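Local coordinates for 2'-5' RNA Ligase (Thermus thermophilus, PDB 1IUH), which belongs to the LigT-like family of the 2H clan, with a curled antiparallel beta-sheet flanked by helices, at residues P32-P35 and H36-H39; E94-G97 and F98-A102; G60-L63 and A64-E67; E47-E50 and E51-P54. All blocks are in the same frame, centred on the assembly; numbering follows the deposited sequence.

Contact 1 of 4, residues P32-P35 and H36-H39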
# COMPACT_ATOMS: atom_id res chain seq x y z
N PRO A 32 -5.40 6.27 -13.82
CA PRO A 32 -5.43 4.97 -13.19
C PRO A 32 -4.05 4.38 -12.96
O PRO A 32 -3.12 4.52 -13.79
CB PRO A 32 -6.29 4.15 -14.18
CG PRO A 32 -5.81 4.60 -15.43
CD PRO A 32 -5.60 6.14 -15.25
N VAL A 33 -3.95 3.73 -11.80
CA VAL A 33 -2.74 3.07 -11.36
C VAL A 33 -2.60 1.82 -12.24
O VAL A 33 -3.57 1.12 -12.44
CB VAL A 33 -2.86 2.64 -9.84
CG1 VAL A 33 -1.76 1.68 -9.46
CG2 VAL A 33 -2.83 3.86 -8.92
N PRO A 34 -1.41 1.59 -12.83
CA PRO A 34 -1.07 0.44 -13.67
C PRO A 34 -1.34 -0.80 -12.75
O PRO A 34 -0.94 -0.80 -11.58
CB PRO A 34 0.42 0.61 -13.91
CG PRO A 34 0.60 2.08 -13.92
CD PRO A 34 -0.31 2.57 -12.82
N PRO A 35 -1.97 -1.87 -13.29
CA PRO A 35 -2.30 -3.08 -12.56
C PRO A 35 -1.13 -3.69 -11.82
O PRO A 35 -1.26 -4.08 -10.65
CB PRO A 35 -2.93 -3.96 -13.63
CG PRO A 35 -2.17 -3.56 -14.85
CD PRO A 35 -2.15 -2.06 -14.74
N HIS A 36 0.02 -3.80 -12.47
CA HIS A 36 1.13 -4.38 -11.79
C HIS A 36 1.69 -3.46 -10.66
O HIS A 36 2.58 -3.87 -9.91
CB HIS A 36 2.18 -4.78 -12.82
CG HIS A 36 1.74 -5.90 -13.72
ND1 HIS A 36 2.37 -6.21 -14.91
CD2 HIS A 36 0.76 -6.83 -13.57
CE1 HIS A 36 1.80 -7.27 -15.44
NE2 HIS A 36 0.81 -7.67 -14.65
N GLN A 37 1.18 -2.24 -10.53
CA GLN A 37 1.61 -1.39 -9.41
C GLN A 37 0.51 -1.36 -8.33
O GLN A 37 0.70 -0.80 -7.25
CB GLN A 37 1.89 0.07 -9.83
CG GLN A 37 2.97 0.21 -10.88
CD GLN A 37 3.52 1.64 -10.98
OE1 GLN A 37 2.78 2.63 -10.99
NE2 GLN A 37 4.80 1.73 -11.06
N LEU A 38 -0.65 -1.95 -8.63
CA LEU A 38 -1.71 -1.93 -7.65
C LEU A 38 -1.13 -2.57 -6.37
O LEU A 38 -0.44 -3.57 -6.43
CB LEU A 38 -2.94 -2.64 -8.19
CG LEU A 38 -3.88 -1.88 -9.17
CD1 LEU A 38 -4.93 -2.93 -9.64
CD2 LEU A 38 -4.65 -0.64 -8.57
N HIS A 39 -1.39 -1.96 -5.22
CA HIS A 39 -0.81 -2.48 -3.97
C HIS A 39 -1.36 -1.79 -2.70
O HIS A 39 -1.89 -0.68 -2.75
CB HIS A 39 0.69 -2.24 -4.01
CG HIS A 39 1.05 -0.81 -3.75
ND1 HIS A 39 0.99 0.16 -4.73
CD2 HIS A 39 1.39 -0.17 -2.60
CE1 HIS A 39 1.29 1.34 -4.19
NE2 HIS A 39 1.52 1.17 -2.90
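Val33 swings CG1 to the far side of CB from its own N (chi1 167°), while Leu38 places CG opposite its carbonyl carbon (chi1 -80°); the two torsions bring Val33 CG1 against Leu38 CD2 at 3.8 Å. The side chains meet at a slant. Beyond Val33, the rest of Leu38 lies along the backbone of Pro35 and packs on Leu17 and Gln21 of helix 11-21. Between these two residues the chain makes a short 3-10 turn. Gln37 N donates to Pro34 O (2.8 Å) and Leu38 N to Pro35 O (3.0 Å), each donor standing above the plane of its carbonyl. Gln37 reaches back over the turn with an extended chain, making a van der Waals contact between Gln37 OE1 and Pro34 CD, 3.6 Å. Its NE2 is occupied by Pro169 O. At the end of the segment His39 ND1 donates to Gln37 O (2.7 Å), with the oxygen close to the imidazole plane and the nitrogen nearly in line with the C=O bond. His39 NE2 has a weak hydrogen bond to Thr41 OG1, and the two residues belong to one of the two H-x-T motifs characteristic of the 2H clan. The bond at ND1 and the flanking rings of Phe4 and Tyr171 probably limit rotation of the imidazole, and the proline-rich turn probably helps to place this histidine.

Contact 2 of 4, residues E94-G97 and F98-A102; sequences EAEG and FLRLA
From Ala95 to Phe98 the chain leaves an extended strand end and winds into helix 96-113, with Ala95 at the N-cap position. The first turn closes by Phe98 N donating to Ala95 O at 3.1 Å, a rather bent bond whose donor stands above the carbonyl plane. One step on, true alpha-helical bonds take over: Arg100 N to Glu96 O (2.7 Å), then Leu101 N to Gly97 O (2.9 Å), the latter almost straight at 171°. On the inner side Ala95 CB rests against the Phe98 ring, 3.9 Å from CD1. That ring meets Phe70 edge-to-face and packs on Leu40 and Trp152, fastening the start of the helix to the sheet. Glu96 lies on another side of the turn. Its chain bends at chi2 (-60°), which turns the carboxylate forward over the first turn, with OE1 3.4 Å from Leu99 CD2 and OE2 3.6 Å from Arg100 CG. These are contacts with carbon only; Glu96 OE2 stays 4.9 Å from Arg100 NH1. The guanidinium instead pairs through NE with Glu67. Glu96 therefore probably adds no more than a through-space attraction to Arg100, and its negative charge probably also suits the positive end of the helix dipole.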
# COMPACT_ATOMS: atom_id res chain seq x y z
N GLU A 94 -9.57 -5.16 4.30
CA GLU A 94 -9.56 -5.27 5.75
C GLU A 94 -9.02 -6.60 6.25
O GLU A 94 -9.16 -7.62 5.58
CB GLU A 94 -10.97 -5.06 6.31
CG GLU A 94 -11.84 -6.28 6.31
CD GLU A 94 -13.27 -5.97 6.73
OE1 GLU A 94 -13.43 -5.29 7.79
OE2 GLU A 94 -14.23 -6.40 6.01
N ALA A 95 -8.42 -6.56 7.43
CA ALA A 95 -7.86 -7.74 8.10
C ALA A 95 -6.92 -7.28 9.19
O ALA A 95 -6.12 -6.36 9.01
CB ALA A 95 -7.07 -8.60 7.13
N GLU A 96 -7.06 -7.91 10.34
CA GLU A 96 -6.20 -7.67 11.50
C GLU A 96 -4.70 -7.69 11.10
O GLU A 96 -3.88 -6.87 11.58
CB GLU A 96 -6.42 -8.78 12.49
CG GLU A 96 -7.10 -8.32 13.74
CD GLU A 96 -6.30 -7.27 14.46
OE1 GLU A 96 -6.73 -6.07 14.44
OE2 GLU A 96 -5.24 -7.65 15.03
N GLY A 97 -4.39 -8.67 10.25
CA GLY A 97 -3.04 -8.88 9.77
C GLY A 97 -2.38 -7.64 9.19
O GLY A 97 -1.18 -7.47 9.45
N PHE A 98 -3.13 -6.81 8.44
CA PHE A 98 -2.54 -5.60 7.90
C PHE A 98 -2.16 -4.70 9.03
O PHE A 98 -1.08 -4.09 9.02
CB PHE A 98 -3.48 -4.80 6.99
CG PHE A 98 -3.87 -5.50 5.74
CD1 PHE A 98 -5.23 -5.58 5.38
CD2 PHE A 98 -2.89 -6.13 4.92
CE1 PHE A 98 -5.61 -6.28 4.22
CE2 PHE A 98 -3.27 -6.84 3.75
CZ PHE A 98 -4.64 -6.92 3.39
N LEU A 99 -3.03 -4.60 10.02
CA LEU A 99 -2.75 -3.70 11.13
C LEU A 99 -1.58 -4.25 11.91
O LEU A 99 -0.71 -3.48 12.28
CB LEU A 99 -3.97 -3.52 12.05
CG LEU A 99 -5.39 -3.01 11.64
CD1 LEU A 99 -5.46 -2.33 10.27
CD2 LEU A 99 -6.37 -4.19 11.65
N ARG A 100 -1.54 -5.55 12.15
CA ARG A 100 -0.40 -6.15 12.89
C ARG A 100 0.95 -5.90 12.15
O ARG A 100 1.95 -5.45 12.75
CB ARG A 100 -0.61 -7.66 13.16
CG ARG A 100 -1.75 -7.99 14.15
CD ARG A 100 -2.02 -9.48 14.26
NE ARG A 100 -0.91 -10.23 14.84
CZ ARG A 100 -0.59 -10.28 16.15
NH1 ARG A 100 -1.29 -9.64 17.08
NH2 ARG A 100 0.51 -10.92 16.54
N LEU A 101 1.00 -6.13 10.85
CA LEU A 101 2.26 -5.82 10.16
C LEU A 101 2.58 -4.31 10.20
O LEU A 101 3.73 -3.91 10.34
CB LEU A 101 2.22 -6.31 8.70
CG LEU A 101 2.17 -7.83 8.53
CD1 LEU A 101 2.09 -8.17 7.01
CD2 LEU A 101 3.39 -8.47 9.20
N ALA A 102 1.58 -3.46 10.07
CA ALA A 102 1.84 -2.03 10.11
C ALA A 102 2.43 -1.61 11.49
O ALA A 102 3.36 -0.79 11.56
CB ALA A 102 0.51 -1.24 9.81

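Contact 3 of 4, residues G60-L63 and A64-E67; sequences GHRL and ARLE
Arg62 and Arg65 lie at a slant to each other on the last turn of helix 53-66, where the alpha-helix ends and Glu67 is the first residue to leave it. Their guanidinium planes are 43° apart and do not stack: Arg65 NH1 comes 3.8 Å from the aliphatic CG of Arg62, so one charged end lies beside the other's hydrocarbon stem. Arg65 gets there with CG wedged between its own N and carbonyl carbon (chi1 59°), a position that brings CG to 3.2 Å from Arg62 O. Leu66 meets the same oxygen with its branch point, CG standing 3.2 Å from Arg62 O. The N-H groups of Arg65 and Leu66 reach that oxygen only by weak hydrogen bonds; Arg65 N gives its main bond to His61 O, 3.1 Å away. Further round the turn, Leu63 CD2 and Leu66 CD1 make a loose apolar touch. Leu63 also packs on Leu105 and Ala64 on Phe177, so this helix end packs on both helix 96-113 and strand 169-178. Glu67, bent at chi2, gives its carboxylate to Arg100. Before the turn ends, Ala64 N donates to Gly60 O (2.8 Å) in the regular alpha-helical pattern. The ending itself is marked by a shared acceptor: Leu63 O takes Leu66 N at 3.0 Å from above its carbonyl plane, and Glu67 N at 3.3 Å nearly in line with the C=O bond.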
# COMPACT_ATOMS: atom_id res chain seq x y z
N GLY A 60 12.18 -6.50 7.89
CA GLY A 60 11.22 -7.29 7.12
C GLY A 60 11.32 -8.78 7.46
O GLY A 60 10.30 -9.47 7.72
N HIS A 61 12.57 -9.30 7.48
CA HIS A 61 12.74 -10.71 7.79
C HIS A 61 12.21 -11.00 9.19
O HIS A 61 11.56 -12.00 9.41
CB HIS A 61 14.21 -11.16 7.67
CG HIS A 61 14.82 -10.94 6.32
ND1 HIS A 61 14.44 -11.65 5.19
CD2 HIS A 61 15.81 -10.10 5.92
CE1 HIS A 61 15.17 -11.27 4.16
NE2 HIS A 61 16.01 -10.33 4.58
N ARG A 62 12.49 -10.12 10.14
CA ARG A 62 11.99 -10.35 11.51
C ARG A 62 10.45 -10.45 11.57
O ARG A 62 9.88 -11.42 12.08
CB ARG A 62 12.44 -9.23 12.44
CG ARG A 62 13.52 -9.65 13.32
CD ARG A 62 14.12 -8.44 14.03
NE ARG A 62 13.36 -8.10 15.23
CZ ARG A 62 13.18 -6.87 15.69
NH1 ARG A 62 13.70 -5.82 15.03
NH2 ARG A 62 12.48 -6.68 16.81
N LEU A 63 9.78 -9.42 11.06
CA LEU A 63 8.36 -9.44 11.09
C LEU A 63 7.83 -10.63 10.35
O LEU A 63 6.91 -11.28 10.85
CB LEU A 63 7.80 -8.17 10.48
CG LEU A 63 7.90 -7.06 11.47
CD1 LEU A 63 6.94 -6.02 11.00
CD2 LEU A 63 7.50 -7.53 12.83
N ALA A 64 8.41 -10.93 9.17
CA ALA A 64 7.94 -12.10 8.37
C ALA A 64 7.93 -13.40 9.13
O ALA A 64 7.02 -14.18 8.95
CB ALA A 64 8.78 -12.29 7.05
N ARG A 65 8.95 -13.66 9.94
CA ARG A 65 9.00 -14.93 10.69
C ARG A 65 8.09 -14.98 11.92
O ARG A 65 7.80 -16.05 12.43
CB ARG A 65 10.46 -15.33 11.06
CG ARG A 65 11.21 -14.34 11.90
CD ARG A 65 12.67 -14.79 12.10
NE ARG A 65 12.94 -15.24 13.48
CZ ARG A 65 12.85 -14.46 14.57
NH1 ARG A 65 12.49 -13.16 14.48
NH2 ARG A 65 13.13 -14.98 15.78
N LEU A 66 7.60 -13.83 12.36
CA LEU A 66 6.73 -13.80 13.52
C LEU A 66 5.22 -13.89 13.18
O LEU A 66 4.39 -14.29 14.03
CB LEU A 66 6.98 -12.50 14.27
CG LEU A 66 8.40 -12.28 14.83
CD1 LEU A 66 8.57 -10.86 15.32
CD2 LEU A 66 8.61 -13.25 15.96
N GLU A 67 4.83 -13.52 11.97
CA GLU A 67 3.40 -13.52 11.63
C GLU A 67 3.04 -14.51 10.55
O GLU A 67 3.81 -14.71 9.61
CB GLU A 67 2.96 -12.13 11.20
CG GLU A 67 3.17 -11.11 12.29
CD GLU A 67 2.01 -11.08 13.22
OE1 GLU A 67 0.91 -10.68 12.79
OE2 GLU A 67 2.16 -11.45 14.38

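Contact 4 of 4, residues E47-E50 and E51-P54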
# COMPACT_ATOMS: atom_id res chain seq x y z
N GLU A 47 12.20 9.47 2.00
CA GLU A 47 13.60 9.42 1.56
C GLU A 47 14.47 8.92 2.68
O GLU A 47 14.53 9.51 3.75
CB GLU A 47 14.09 10.81 1.20
CG GLU A 47 14.11 11.07 -0.26
CD GLU A 47 14.91 10.04 -1.04
OE1 GLU A 47 16.05 9.65 -0.60
OE2 GLU A 47 14.38 9.64 -2.12
N ARG A 48 15.12 7.80 2.42
CA ARG A 48 15.98 7.17 3.42
C ARG A 48 17.39 6.97 2.89
O ARG A 48 17.57 6.72 1.69
CB ARG A 48 15.36 5.85 3.83
CG ARG A 48 14.03 6.09 4.55
CD ARG A 48 14.34 6.37 6.00
NE ARG A 48 14.06 7.73 6.37
CZ ARG A 48 14.67 8.42 7.34
NH1 ARG A 48 15.63 7.89 8.08
NH2 ARG A 48 14.26 9.66 7.58
N PRO A 49 18.40 7.19 3.75
CA PRO A 49 19.80 6.99 3.31
C PRO A 49 20.12 5.51 3.12
O PRO A 49 19.71 4.66 3.91
CB PRO A 49 20.65 7.64 4.46
CG PRO A 49 19.73 7.69 5.63
CD PRO A 49 18.37 8.00 4.98
N GLU A 50 20.85 5.21 2.06
CA GLU A 50 21.28 3.86 1.71
C GLU A 50 21.84 3.10 2.92
O GLU A 50 21.73 1.87 2.99
CB GLU A 50 22.38 3.93 0.61
CG GLU A 50 21.83 4.32 -0.74
CD GLU A 50 22.92 4.61 -1.79
OE1 GLU A 50 22.55 4.53 -2.97
OE2 GLU A 50 24.10 4.90 -1.44
N GLU A 51 22.44 3.82 3.84
CA GLU A 51 23.01 3.17 4.97
C GLU A 51 21.97 2.40 5.77
O GLU A 51 22.31 1.48 6.48
CB GLU A 51 23.73 4.22 5.83
CG GLU A 51 24.39 3.65 7.09
CD GLU A 51 23.49 3.76 8.34
OE1 GLU A 51 22.74 4.78 8.41
OE2 GLU A 51 23.56 2.87 9.25
N GLU A 52 20.69 2.75 5.64
CA GLU A 52 19.64 2.08 6.41
C GLU A 52 19.01 0.82 5.76
O GLU A 52 18.22 0.11 6.41
CB GLU A 52 18.52 3.11 6.73
CG GLU A 52 18.81 4.15 7.79
CD GLU A 52 17.81 5.38 7.77
OE1 GLU A 52 16.63 5.27 7.29
OE2 GLU A 52 18.24 6.45 8.27
N LEU A 53 19.31 0.57 4.49
CA LEU A 53 18.76 -0.60 3.79
C LEU A 53 18.74 -1.90 4.57
O LEU A 53 17.71 -2.56 4.69
CB LEU A 53 19.54 -0.88 2.52
CG LEU A 53 18.93 -0.46 1.21
CD1 LEU A 53 17.80 0.50 1.49
CD2 LEU A 53 20.00 0.20 0.32
N PRO A 54 19.89 -2.31 5.08
CA PRO A 54 20.01 -3.54 5.85
C PRO A 54 19.00 -3.63 6.99
O PRO A 54 18.48 -4.71 7.29
CB PRO A 54 21.46 -3.48 6.39
CG PRO A 54 22.14 -2.64 5.39
CD PRO A 54 21.16 -1.56 5.08
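Glu50 and Glu52 have the most surface buried where the chain turns after strand 39-47, and the Pro49 ring lies along the path of the Glu52 side chain. Glu52 carries the polar part. With CG opposite its carbonyl carbon (chi1 -74°) and the rest of the chain extended, its carboxylate reaches back past Pro49 to Arg48. Arg48 NH1 forms a salt bridge with Glu52 OE1, the two planes nearly coplanar and the oxygen at the guanidinium edge; because OE1 sits too near a neighbouring atom in the model, the exact geometry is doubtful. Its hydrogen bond to Tyr56 OH would, if the position of OE1 holds, link the pair to the next turn of the helix. The other oxygen, Glu52 OE2, lies 3.3 Å from Pro49 CG. Glu50 contributes mainly through its backbone: Leu53 N donates to Glu50 O at 3.1 Å, from above the carbonyl plane, and Leu53 CD2 approaches that oxygen to 3.6 Å. One residue earlier, Glu52 N binds Pro49 O (2.8 Å) in a straighter bond of 170°. On the inner side Arg48 and Leu53 both touch Leu3 of strand 2-8. Successive i to i+3 hydrogen bonds of this kind make a 3-10 turn, here the strand-to-helix connection that leads from strand 39-47 into helix 53-66.

In the fold
Along the chain the order is contact 1, contact 4, contact 3, contact 2. Strand 39-47 joins the first two: contact 1 is the turn that leads into it and contact 4 the turn that leaves it, their centres about 25 Å apart. Contacts 4 and 3 then mark the beginning and end of one helix, residues 53-66. Their centres are about 19 Å apart. Contact 2 starts helix 96-113, which runs beside that helix; contacts 2 and 3 touch directly through the salt bridge between Arg100 NE and Glu67 OE1 (2.8 Å). Contacts 1 and 2, about 21 Å apart between centres, lie on opposite sides of the chain's centre, so the turn ahead of His39 and the paired helix ends are separate parts of the fold.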